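Long-range contacts in serpin B3 (Homo sapiens, PDB 4ZK0), which probably inhibits cysteine proteases of the papain family by the serpin mechanism, in which the cleaved reactive-centre loop inserts into the central sheet: residues A[87-92]-A[126-131]; A[109-114]-A[133-138]; A[184-189]-A[234-239]; A[214-219]-A[277-282]. All coordinates share one frame; numbering follows the deposited sequence.

Contact 1: residues A[87-92]-A[126-131]; sequences KLLTEF and FYQTSV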
# COMPACT_ATOMS: atom_id res chain seq x y z
N LYS A 87 16.53 3.00 6.63
CA LYS A 87 16.33 1.99 7.72
C LYS A 87 15.14 1.08 7.56
O LYS A 87 15.23 -0.16 7.73
CB LYS A 87 16.14 2.68 9.07
CG LYS A 87 17.44 2.85 9.83
CD LYS A 87 18.30 3.96 9.24
CE LYS A 87 19.68 3.97 9.89
NZ LYS A 87 20.03 5.35 10.33
N LEU A 88 14.02 1.69 7.24
CA LEU A 88 12.79 0.94 7.02
C LEU A 88 12.97 -0.13 5.92
O LEU A 88 12.59 -1.30 6.11
CB LEU A 88 11.63 1.88 6.67
CG LEU A 88 10.39 2.05 7.58
CD1 LEU A 88 10.64 2.04 9.08
CD2 LEU A 88 9.59 3.27 7.17
N LEU A 89 13.52 0.30 4.77
CA LEU A 89 13.71 -0.57 3.63
C LEU A 89 14.63 -1.74 3.98
O LEU A 89 14.38 -2.87 3.56
CB LEU A 89 14.31 0.22 2.44
CG LEU A 89 13.30 1.12 1.74
CD1 LEU A 89 13.99 2.00 0.73
CD2 LEU A 89 12.23 0.26 1.11
N THR A 90 15.69 -1.47 4.73
CA THR A 90 16.60 -2.52 5.15
C THR A 90 15.89 -3.49 6.09
O THR A 90 16.11 -4.68 6.04
CB THR A 90 17.84 -1.99 5.87
OG1 THR A 90 18.38 -0.90 5.13
CG2 THR A 90 18.88 -3.07 5.95
N GLU A 91 15.05 -2.94 6.95
CA GLU A 91 14.28 -3.75 7.87
C GLU A 91 13.22 -4.61 7.15
O GLU A 91 13.04 -5.75 7.48
CB GLU A 91 13.70 -2.84 8.95
CG GLU A 91 13.02 -3.55 10.11
CD GLU A 91 13.94 -4.42 10.95
OE1 GLU A 91 15.19 -4.27 10.85
OE2 GLU A 91 13.40 -5.25 11.71
N PHE A 92 12.59 -4.09 6.09
CA PHE A 92 11.55 -4.82 5.42
C PHE A 92 12.06 -5.94 4.51
O PHE A 92 11.38 -6.95 4.32
CB PHE A 92 10.64 -3.87 4.59
CG PHE A 92 9.86 -2.88 5.44
CD1 PHE A 92 9.61 -3.13 6.75
CD2 PHE A 92 9.36 -1.75 4.89
CE1 PHE A 92 8.89 -2.22 7.52
CE2 PHE A 92 8.62 -0.84 5.63
CZ PHE A 92 8.38 -1.09 6.96
N PHE A 126 19.50 6.22 -0.09
CA PHE A 126 18.40 6.24 0.85
C PHE A 126 17.24 5.29 0.47
O PHE A 126 16.60 4.71 1.36
CB PHE A 126 17.90 7.66 1.06
CG PHE A 126 18.95 8.58 1.65
CD1 PHE A 126 19.33 8.47 2.97
CD2 PHE A 126 19.57 9.55 0.88
CE1 PHE A 126 20.29 9.34 3.53
CE2 PHE A 126 20.55 10.39 1.42
CZ PHE A 126 20.91 10.29 2.74
N TYR A 127 17.02 5.10 -0.82
CA TYR A 127 15.95 4.24 -1.29
C TYR A 127 16.40 2.93 -1.96
O TYR A 127 15.56 2.18 -2.51
CB TYR A 127 15.11 5.08 -2.26
CG TYR A 127 14.39 6.15 -1.52
CD1 TYR A 127 13.13 5.90 -0.98
CD2 TYR A 127 14.97 7.41 -1.31
CE1 TYR A 127 12.45 6.88 -0.29
CE2 TYR A 127 14.29 8.38 -0.60
CZ TYR A 127 13.04 8.12 -0.08
OH TYR A 127 12.36 9.10 0.65
N GLN A 128 17.71 2.66 -1.92
CA GLN A 128 18.27 1.42 -2.46
C GLN A 128 17.87 1.30 -3.90
O GLN A 128 17.60 0.22 -4.40
CB GLN A 128 17.79 0.20 -1.64
CG GLN A 128 18.18 0.28 -0.17
CD GLN A 128 17.58 -0.82 0.72
OE1 GLN A 128 16.62 -1.48 0.36
NE2 GLN A 128 18.15 -0.99 1.89
N THR A 129 17.75 2.43 -4.56
CA THR A 129 17.20 2.44 -5.89
C THR A 129 18.18 1.91 -6.89
O THR A 129 19.30 2.36 -6.92
CB THR A 129 16.84 3.88 -6.28
OG1 THR A 129 15.94 4.39 -5.29
CG2 THR A 129 16.16 3.94 -7.62
N SER A 130 17.76 1.00 -7.76
CA SER A 130 18.57 0.73 -8.93
C SER A 130 18.13 1.62 -10.07
O SER A 130 16.96 2.01 -10.21
CB SER A 130 18.54 -0.73 -9.37
OG SER A 130 17.24 -1.23 -9.39
N VAL A 131 19.09 1.90 -10.93
CA VAL A 131 18.91 2.85 -11.98
C VAL A 131 19.05 2.09 -13.29
O VAL A 131 20.07 1.39 -13.51
CB VAL A 131 19.94 3.97 -11.85
CG1 VAL A 131 19.81 4.93 -12.99
CG2 VAL A 131 19.70 4.71 -10.54

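Contact 2: residues A[109-114]-A[133-138]; sequences GEKTYL and SVDFAN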
# COMPACT_ATOMS: atom_id res chain seq x y z
N GLY A 109 15.33 5.93 -16.47
CA GLY A 109 15.48 7.20 -17.22
C GLY A 109 15.74 7.05 -18.71
O GLY A 109 16.38 6.07 -19.15
N GLU A 110 15.26 8.02 -19.46
CA GLU A 110 15.62 8.22 -20.89
C GLU A 110 17.11 8.17 -21.06
O GLU A 110 17.84 8.89 -20.34
CB GLU A 110 15.09 9.57 -21.36
CG GLU A 110 15.74 10.14 -22.64
CD GLU A 110 15.92 9.14 -23.77
OE1 GLU A 110 15.04 8.29 -23.96
OE2 GLU A 110 16.95 9.20 -24.49
N LYS A 111 17.60 7.28 -21.94
CA LYS A 111 19.07 7.07 -22.02
C LYS A 111 19.84 8.35 -22.31
O LYS A 111 20.97 8.47 -21.89
CB LYS A 111 19.53 5.96 -23.01
CG LYS A 111 18.67 5.76 -24.23
CD LYS A 111 19.34 5.09 -25.42
CE LYS A 111 20.31 3.99 -25.02
NZ LYS A 111 20.74 3.29 -26.27
N THR A 112 19.26 9.29 -23.05
CA THR A 112 20.01 10.49 -23.40
C THR A 112 19.89 11.59 -22.36
O THR A 112 20.67 12.54 -22.40
CB THR A 112 19.59 11.04 -24.76
OG1 THR A 112 18.22 11.34 -24.70
CG2 THR A 112 19.87 10.00 -25.89
N TYR A 113 18.99 11.41 -21.39
CA TYR A 113 18.71 12.45 -20.40
C TYR A 113 19.73 12.36 -19.30
O TYR A 113 20.07 11.28 -18.90
CB TYR A 113 17.33 12.25 -19.81
CG TYR A 113 16.73 13.44 -19.10
CD1 TYR A 113 16.17 14.49 -19.80
CD2 TYR A 113 16.66 13.48 -17.70
CE1 TYR A 113 15.60 15.56 -19.17
CE2 TYR A 113 16.07 14.55 -17.07
CZ TYR A 113 15.56 15.58 -17.82
OH TYR A 113 14.98 16.65 -17.21
N LEU A 114 20.21 13.50 -18.79
CA LEU A 114 21.20 13.54 -17.69
C LEU A 114 20.59 13.97 -16.39
O LEU A 114 19.90 14.99 -16.35
CB LEU A 114 22.33 14.54 -18.01
CG LEU A 114 23.17 14.13 -19.22
CD1 LEU A 114 23.91 15.36 -19.79
CD2 LEU A 114 24.13 12.99 -18.85
N SER A 133 18.63 2.75 -17.62
CA SER A 133 18.24 3.67 -18.67
C SER A 133 17.56 2.96 -19.81
O SER A 133 17.88 1.81 -20.09
CB SER A 133 19.41 4.54 -19.11
OG SER A 133 20.40 3.83 -19.73
N VAL A 134 16.56 3.62 -20.38
CA VAL A 134 15.77 3.08 -21.46
C VAL A 134 15.54 4.11 -22.55
O VAL A 134 15.69 5.31 -22.34
CB VAL A 134 14.38 2.59 -20.98
CG1 VAL A 134 14.52 1.49 -19.93
CG2 VAL A 134 13.52 3.72 -20.50
N ASP A 135 15.08 3.63 -23.69
CA ASP A 135 14.87 4.48 -24.84
C ASP A 135 13.45 4.92 -24.96
O ASP A 135 12.68 4.46 -25.81
CB ASP A 135 15.30 3.74 -26.10
CG ASP A 135 15.53 4.70 -27.29
OD1 ASP A 135 15.19 5.91 -27.20
OD2 ASP A 135 16.01 4.17 -28.31
N PHE A 136 13.06 5.82 -24.07
CA PHE A 136 11.75 6.43 -24.20
C PHE A 136 11.62 7.21 -25.54
O PHE A 136 10.55 7.16 -26.16
CB PHE A 136 11.48 7.41 -23.05
CG PHE A 136 11.35 6.77 -21.69
CD1 PHE A 136 10.37 5.84 -21.44
CD2 PHE A 136 12.20 7.14 -20.65
CE1 PHE A 136 10.25 5.28 -20.19
CE2 PHE A 136 12.07 6.58 -19.40
CZ PHE A 136 11.11 5.64 -19.16
N ALA A 137 12.68 7.93 -25.94
CA ALA A 137 12.65 8.87 -27.11
C ALA A 137 12.22 8.18 -28.41
O ALA A 137 11.36 8.64 -29.10
CB ALA A 137 14.02 9.58 -27.30
N ASN A 138 12.78 7.02 -28.68
CA ASN A 138 12.45 6.24 -29.86
C ASN A 138 11.70 4.92 -29.69
O ASN A 138 11.37 4.31 -30.71
CB ASN A 138 13.76 5.90 -30.57
CG ASN A 138 14.47 7.12 -31.06
OD1 ASN A 138 15.66 7.31 -30.81
ND2 ASN A 138 13.72 7.99 -31.72

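Contact 3: residues A[184-189]-A[234-239]; sequences GQWEKK and IPYKGK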
# COMPACT_ATOMS: atom_id res chain seq x y z
N GLY A 184 3.02 -14.97 2.83
CA GLY A 184 3.23 -15.46 4.18
C GLY A 184 2.25 -16.58 4.50
O GLY A 184 1.07 -16.51 4.16
N GLN A 185 2.77 -17.61 5.17
CA GLN A 185 1.94 -18.63 5.76
C GLN A 185 1.27 -18.06 7.01
O GLN A 185 1.91 -17.34 7.75
CB GLN A 185 2.79 -19.81 6.27
CG GLN A 185 3.55 -20.55 5.19
CD GLN A 185 4.37 -21.69 5.79
OE1 GLN A 185 3.90 -22.38 6.68
NE2 GLN A 185 5.58 -21.86 5.36
N TRP A 186 0.05 -18.46 7.29
CA TRP A 186 -0.56 -18.08 8.52
C TRP A 186 0.16 -18.77 9.68
O TRP A 186 0.65 -19.89 9.54
CB TRP A 186 -2.01 -18.53 8.60
CG TRP A 186 -2.93 -17.89 7.71
CD1 TRP A 186 -3.68 -18.52 6.78
CD2 TRP A 186 -3.26 -16.50 7.62
NE1 TRP A 186 -4.45 -17.62 6.11
CE2 TRP A 186 -4.20 -16.36 6.59
CE3 TRP A 186 -2.84 -15.35 8.30
CZ2 TRP A 186 -4.74 -15.15 6.22
CZ3 TRP A 186 -3.38 -14.17 7.97
CH2 TRP A 186 -4.31 -14.06 6.91
N GLU A 187 0.20 -18.14 10.83
CA GLU A 187 0.73 -18.83 11.96
C GLU A 187 -0.14 -20.08 12.26
O GLU A 187 0.38 -21.16 12.51
CB GLU A 187 0.70 -17.96 13.16
CG GLU A 187 0.86 -18.77 14.40
CD GLU A 187 1.94 -18.22 15.21
OE1 GLU A 187 1.61 -17.36 16.04
OE2 GLU A 187 3.10 -18.60 14.92
N LYS A 188 -1.45 -19.92 12.21
CA LYS A 188 -2.36 -21.03 12.34
C LYS A 188 -3.15 -21.14 11.06
O LYS A 188 -4.02 -20.33 10.80
CB LYS A 188 -3.27 -20.72 13.52
CG LYS A 188 -2.55 -20.92 14.83
CD LYS A 188 -2.95 -19.89 15.88
CE LYS A 188 -2.44 -20.28 17.25
NZ LYS A 188 -3.11 -19.40 18.26
N LYS A 189 -2.82 -22.14 10.25
CA LYS A 189 -3.45 -22.32 8.99
C LYS A 189 -4.90 -22.77 9.15
O LYS A 189 -5.24 -23.39 10.12
CB LYS A 189 -2.67 -23.35 8.19
CG LYS A 189 -1.33 -22.86 7.67
CD LYS A 189 -0.80 -23.90 6.71
CE LYS A 189 0.39 -23.46 5.89
NZ LYS A 189 1.65 -23.41 6.68
N ILE A 234 -4.48 -11.52 13.18
CA ILE A 234 -4.23 -12.86 12.64
C ILE A 234 -2.75 -12.92 12.25
O ILE A 234 -2.37 -12.40 11.20
CB ILE A 234 -5.09 -13.11 11.39
CG1 ILE A 234 -6.52 -12.66 11.65
CG2 ILE A 234 -4.95 -14.56 10.96
CD1 ILE A 234 -7.54 -12.91 10.55
N PRO A 235 -1.90 -13.52 13.08
CA PRO A 235 -0.47 -13.47 12.78
C PRO A 235 0.01 -14.39 11.64
O PRO A 235 -0.58 -15.46 11.40
CB PRO A 235 0.18 -13.91 14.12
CG PRO A 235 -0.93 -14.07 15.08
CD PRO A 235 -2.17 -14.31 14.30
N TYR A 236 1.02 -13.95 10.89
CA TYR A 236 1.77 -14.85 9.99
C TYR A 236 2.80 -15.62 10.82
O TYR A 236 3.19 -15.23 11.97
CB TYR A 236 2.40 -14.08 8.83
CG TYR A 236 1.29 -13.47 7.98
CD1 TYR A 236 0.63 -14.23 7.05
CD2 TYR A 236 0.88 -12.16 8.16
CE1 TYR A 236 -0.41 -13.69 6.30
CE2 TYR A 236 -0.14 -11.61 7.41
CZ TYR A 236 -0.80 -12.39 6.49
OH TYR A 236 -1.87 -11.88 5.78
N LYS A 237 3.21 -16.76 10.28
CA LYS A 237 4.17 -17.59 10.95
C LYS A 237 5.45 -16.80 11.20
O LYS A 237 6.01 -16.23 10.29
CB LYS A 237 4.47 -18.83 10.14
CG LYS A 237 5.23 -19.89 10.95
CD LYS A 237 5.39 -21.17 10.14
CE LYS A 237 6.36 -22.14 10.83
NZ LYS A 237 6.33 -23.42 10.06
N GLY A 238 5.87 -16.75 12.46
CA GLY A 238 7.11 -16.09 12.87
C GLY A 238 6.68 -14.83 13.58
O GLY A 238 7.41 -14.26 14.37
N LYS A 239 5.46 -14.38 13.27
CA LYS A 239 4.90 -13.20 13.91
C LYS A 239 5.64 -11.93 13.62
O LYS A 239 5.34 -10.93 14.25
CB LYS A 239 4.79 -13.38 15.44
CG LYS A 239 3.74 -14.38 15.92
CD LYS A 239 3.48 -14.14 17.41
CE LYS A 239 2.15 -14.67 17.94
NZ LYS A 239 2.34 -16.04 18.51
O HOH W 1 -2.61 -17.17 12.21

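Contact 4: residues A[214-219]-A[277-282]; sequences RQYTSF and ETRVDL. With ZN (zinc ion), chain C; ZN (zinc ion), chain B.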
# COMPACT_ATOMS: atom_id res chain seq x y z
N ARG A 214 -12.82 -21.42 8.13
CA ARG A 214 -13.24 -21.43 9.54
C ARG A 214 -12.22 -22.10 10.43
O ARG A 214 -11.68 -23.17 10.09
CB ARG A 214 -14.58 -22.14 9.74
CG ARG A 214 -15.69 -21.58 8.88
CD ARG A 214 -16.94 -22.43 9.01
NE ARG A 214 -16.80 -23.67 8.29
CZ ARG A 214 -17.58 -24.74 8.42
NH1 ARG A 214 -18.55 -24.79 9.33
NH2 ARG A 214 -17.36 -25.80 7.67
N GLN A 215 -12.05 -21.50 11.60
CA GLN A 215 -11.05 -21.90 12.55
C GLN A 215 -11.50 -21.49 13.95
O GLN A 215 -12.06 -20.42 14.11
CB GLN A 215 -9.77 -21.11 12.23
CG GLN A 215 -8.54 -21.79 12.62
CD GLN A 215 -7.36 -20.87 12.44
OE1 GLN A 215 -7.24 -20.17 11.46
NE2 GLN A 215 -6.49 -20.87 13.41
N TYR A 216 -11.15 -22.27 14.95
CA TYR A 216 -11.45 -21.89 16.31
C TYR A 216 -10.16 -21.96 17.09
O TYR A 216 -9.69 -23.05 17.41
CB TYR A 216 -12.51 -22.82 16.91
CG TYR A 216 -12.91 -22.45 18.34
CD1 TYR A 216 -13.69 -21.35 18.58
CD2 TYR A 216 -12.49 -23.22 19.44
CE1 TYR A 216 -14.06 -20.98 19.86
CE2 TYR A 216 -12.86 -22.87 20.73
CZ TYR A 216 -13.65 -21.75 20.93
OH TYR A 216 -14.06 -21.35 22.17
N THR A 217 -9.55 -20.82 17.37
CA THR A 217 -8.26 -20.82 18.04
C THR A 217 -8.17 -19.49 18.73
O THR A 217 -9.03 -18.64 18.51
CB THR A 217 -7.07 -21.01 17.07
OG1 THR A 217 -6.95 -19.88 16.18
CG2 THR A 217 -7.23 -22.29 16.25
N SER A 218 -7.15 -19.28 19.54
CA SER A 218 -7.03 -17.98 20.19
C SER A 218 -6.16 -16.98 19.43
O SER A 218 -5.16 -17.32 18.81
CB SER A 218 -6.52 -18.15 21.61
OG SER A 218 -5.65 -19.24 21.57
N PHE A 219 -6.54 -15.72 19.58
CA PHE A 219 -5.98 -14.62 18.84
C PHE A 219 -6.13 -13.44 19.76
O PHE A 219 -7.03 -13.45 20.59
CB PHE A 219 -6.83 -14.30 17.60
CG PHE A 219 -6.84 -15.34 16.54
CD1 PHE A 219 -5.76 -15.49 15.67
CD2 PHE A 219 -7.95 -16.14 16.35
CE1 PHE A 219 -5.80 -16.44 14.64
CE2 PHE A 219 -8.01 -17.09 15.34
CZ PHE A 219 -6.92 -17.25 14.49
N GLU A 277 -5.82 -12.04 24.55
CA GLU A 277 -5.86 -13.42 24.11
C GLU A 277 -7.27 -13.93 24.28
O GLU A 277 -7.81 -13.87 25.36
CB GLU A 277 -4.92 -14.27 24.96
CG GLU A 277 -3.45 -14.06 24.68
CD GLU A 277 -2.98 -14.77 23.43
OE1 GLU A 277 -3.80 -15.45 22.74
OE2 GLU A 277 -1.77 -14.64 23.13
N THR A 278 -7.87 -14.45 23.22
CA THR A 278 -9.27 -14.86 23.26
C THR A 278 -9.47 -16.01 22.30
O THR A 278 -8.91 -16.04 21.21
CB THR A 278 -10.19 -13.70 22.84
OG1 THR A 278 -9.76 -12.49 23.48
CG2 THR A 278 -11.62 -13.94 23.22
N ARG A 279 -10.31 -16.96 22.69
CA ARG A 279 -10.70 -18.01 21.78
C ARG A 279 -11.73 -17.48 20.85
O ARG A 279 -12.76 -16.96 21.27
CB ARG A 279 -11.27 -19.19 22.53
CG ARG A 279 -10.21 -19.84 23.40
CD ARG A 279 -10.21 -21.34 23.21
NE ARG A 279 -9.66 -22.00 24.38
CZ ARG A 279 -10.28 -22.06 25.56
NH1 ARG A 279 -11.48 -21.52 25.74
NH2 ARG A 279 -9.68 -22.69 26.57
N VAL A 280 -11.47 -17.59 19.56
CA VAL A 280 -12.33 -16.94 18.61
C VAL A 280 -12.71 -17.95 17.57
O VAL A 280 -11.85 -18.62 17.04
CB VAL A 280 -11.66 -15.73 17.97
CG1 VAL A 280 -12.63 -15.04 17.02
CG2 VAL A 280 -11.21 -14.77 19.07
N ASP A 281 -14.01 -18.06 17.33
CA ASP A 281 -14.53 -18.74 16.18
C ASP A 281 -14.44 -17.76 14.99
O ASP A 281 -15.30 -16.89 14.79
CB ASP A 281 -15.99 -19.18 16.44
CG ASP A 281 -16.55 -19.98 15.29
OD1 ASP A 281 -15.78 -20.71 14.65
OD2 ASP A 281 -17.76 -19.89 15.03
N LEU A 282 -13.39 -17.94 14.20
CA LEU A 282 -13.07 -17.06 13.14
C LEU A 282 -13.54 -17.66 11.86
O LEU A 282 -13.11 -18.76 11.50
CB LEU A 282 -11.58 -16.85 13.10
CG LEU A 282 -11.03 -16.10 11.89
CD1 LEU A 282 -11.52 -14.68 11.78
CD2 LEU A 282 -9.53 -16.14 11.93
ZN ZN C . -0.60 -13.34 22.60
ZN ZN B . -17.23 -21.54 13.23
O HOH W 2 -15.56 -23.11 13.04

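Contact 1: residues A[87-92]-A[126-131]
L89, near the end of helix 80-92, packs against Y127 and Q128, where helix 117-127 runs into strand 130-134. This is helix-to-turn packing beside the large central sheet of the serpin fold, sheet A. The contact is small and mixed: one leucine lies against backbone and a glutamine amide. L89 is directed toward the turn and supplies most of its own side of the interface. Its CD1 rests on the backbone of Y127, 3.6 Å from Y127 CA. It reaches the ring of Y127 obliquely and less closely. The Y127 ring also meets F85 of the same helix 80-92 and touches helix 31-42. L89 also touches I103 and N105 of strand 99-110, so it fills a corner between two helices and a strand.

Q128 is the first residue to leave helical angles, with a positive phi of 56°. Its extended side chain returns across helix 80-92. There the aliphatic base of L89 meets the amide, with L89 CB 3.5 Å from Q128 OE1. The side chains of Q128 and T90 cross at about a right angle. The T90 hydroxyl is already bonded to the carbonyl of Q86, one turn back, and T90 OG1 lies 3.2 Å from Q128 NE2.

Contact 2: residues A[109-114]-A[133-138]
V134 O is approached by three groups. K111 N donates to V134 O at 2.8 Å across the contact, through a bent bond of 137°. E110 CA brings a CA-H...O contact. F136 N adds a weak bond that closes an inverse gamma turn centred on D135. The same residue also donates: V134 N bonds to G109 O at 2.7 Å, and this bond is straighter. Together these bonds join the ends of two parallel strands, just before both segments leave the sheet.

The carboxylate of E110 ties the two exits together. With chi1 at 161°, CG lies anti to the backbone N, and the bent chain carries the acid beside 135-137. A137 N reaches E110 OE1 at 3.1 Å from above the carboxylate plane. On the other oxygen, T112 N donates to E110 OE2 at 2.7 Å, also from above the plane. So one acid ties the type I turn from E110 to Y113 to the start of the segment after D135. D135 has its own task: its OD1 accepts from N138 N in an Asx motif. E110 OE1 and D135 OD1 are 4.0 Å apart, which may raise the proton affinity of one of them.

The F136 ring covers the apolar side. V134 CG2 sits over the centre of one face, E110 CB meets the ring edge in plane, and helix 140-154 packs alongside. Such a parallel pair is characteristic of the beta-alpha-beta unit at the edge of serpin sheet A, where helix 117-127 links strands 99-110 and 130-134.

Contact 3: residues A[184-189]-A[234-239]
W186 and Y236 meet through their rings, with the planes only 11° apart but slid so that they barely overlap. Y236 CE1 lies over a face of the indole, 3.4 Å from W186 CZ3. I234 CG2 comes obliquely to the same part of the indole. The phenol oxygen Y236 OH is buried against the W186 ring, with no polar partner in the model.

Two nearly straight backbone bonds set this register. K237 N donates to Q185 O at 2.9 Å, and E187 N donates to P235 O at 2.8 Å. A water links P235 O to K188 N. At the outer rim, a salt bridge joins K239 NZ to E187 OE1 at 2.9 Å, on the syn side and near the carboxylate plane. In E187, CG trans to the backbone nitrogen (chi1 164°) and a bend at chi2 bring OE1 to the lysine. A type II turn from Y236 to K239 brings the lysine there.

Further out, F182 meets Y236 edge-to-face, and F190 does the same to W186. The indole nitrogen W186 NE1 bonds to T337 O, and the backbone of W186 pairs with E339. This is the breach region of sheet A, where the hinge of the reactive-centre loop enters. Strand 340-351 is inserted beside strand 174-185, as in cleaved serpins. The chemistry implies an aromatic, largely apolar core fixed by backbone bonds, with charge at its rim.

Contact 4: residues A[214-219]-A[277-282]
F219, V280 and L282 form the tightly packed part of this antiparallel strand pair, which belongs to serpin sheet C. F219 CZ lies 3.8 Å from L282 CD2, and V280 CB meets the edge of the same ring near its plane. The F219 side chain crosses both neighbours at about a right angle. L232 of strand 229-235 touches all three, and F363 packs on V280 and L282.

The backbones hold this face in place. Q215 with L282, T217 with V280 and F219 with T278 are hydrogen-bonded pairs. L282 N to Q215 O, at 2.8 Å, runs nearly along the C=O axis. The short strand segments run at 154° to each other.

The other face is more open and polar. CG of Y216 stands opposite the backbone N (chi1 -178°), and the side chain runs out over the partner strand. Its ring edge meets the backbone at D281, and Y216 OH reaches R279 CB at 3.5 Å. The ring and guanidinium planes are 31° apart. A weak hydrogen bond joins Y216 OH to N360 N.

Acids bind two zinc ions. D281 chelates one, with D281 OD1 at 2.2 Å and D281 OD2 at 2.5 Å from the zinc ion; H283 and a water complete the modelled ligands. H364 also donates to D281 OD2. At the far end, E277 OE2 shares the second zinc ion with H220. The metals probably offset both acids' charge. The apolar patch lies on one face; zinc binds at D281 on the other and at E277 at the strand end.

How the contacts relate
Contacts 1 and 2 share strand 130-134; contact 2 adds its neighbour 99-110, which L89 of contact 1 also touches. Contact 1 is a small, mixed packing nearer the chain's centre. Contact 2, about 24 Å away between centres, is a sheet end held by backbone bonds and one buried acid. Contacts 3 and 4 lie on the opposite side of the chain's centre from contact 2. They touch through K188, whose NZ makes a weak hydrogen bond to S218 O. Contact 3 has near-parallel, slipped aromatic rings at the breach. Contact 4 is the most regular strand pairing, with an apolar patch on one face. Contact 2 buries its key acid; contacts 3 and 4 put their charged groups at more exposed edges.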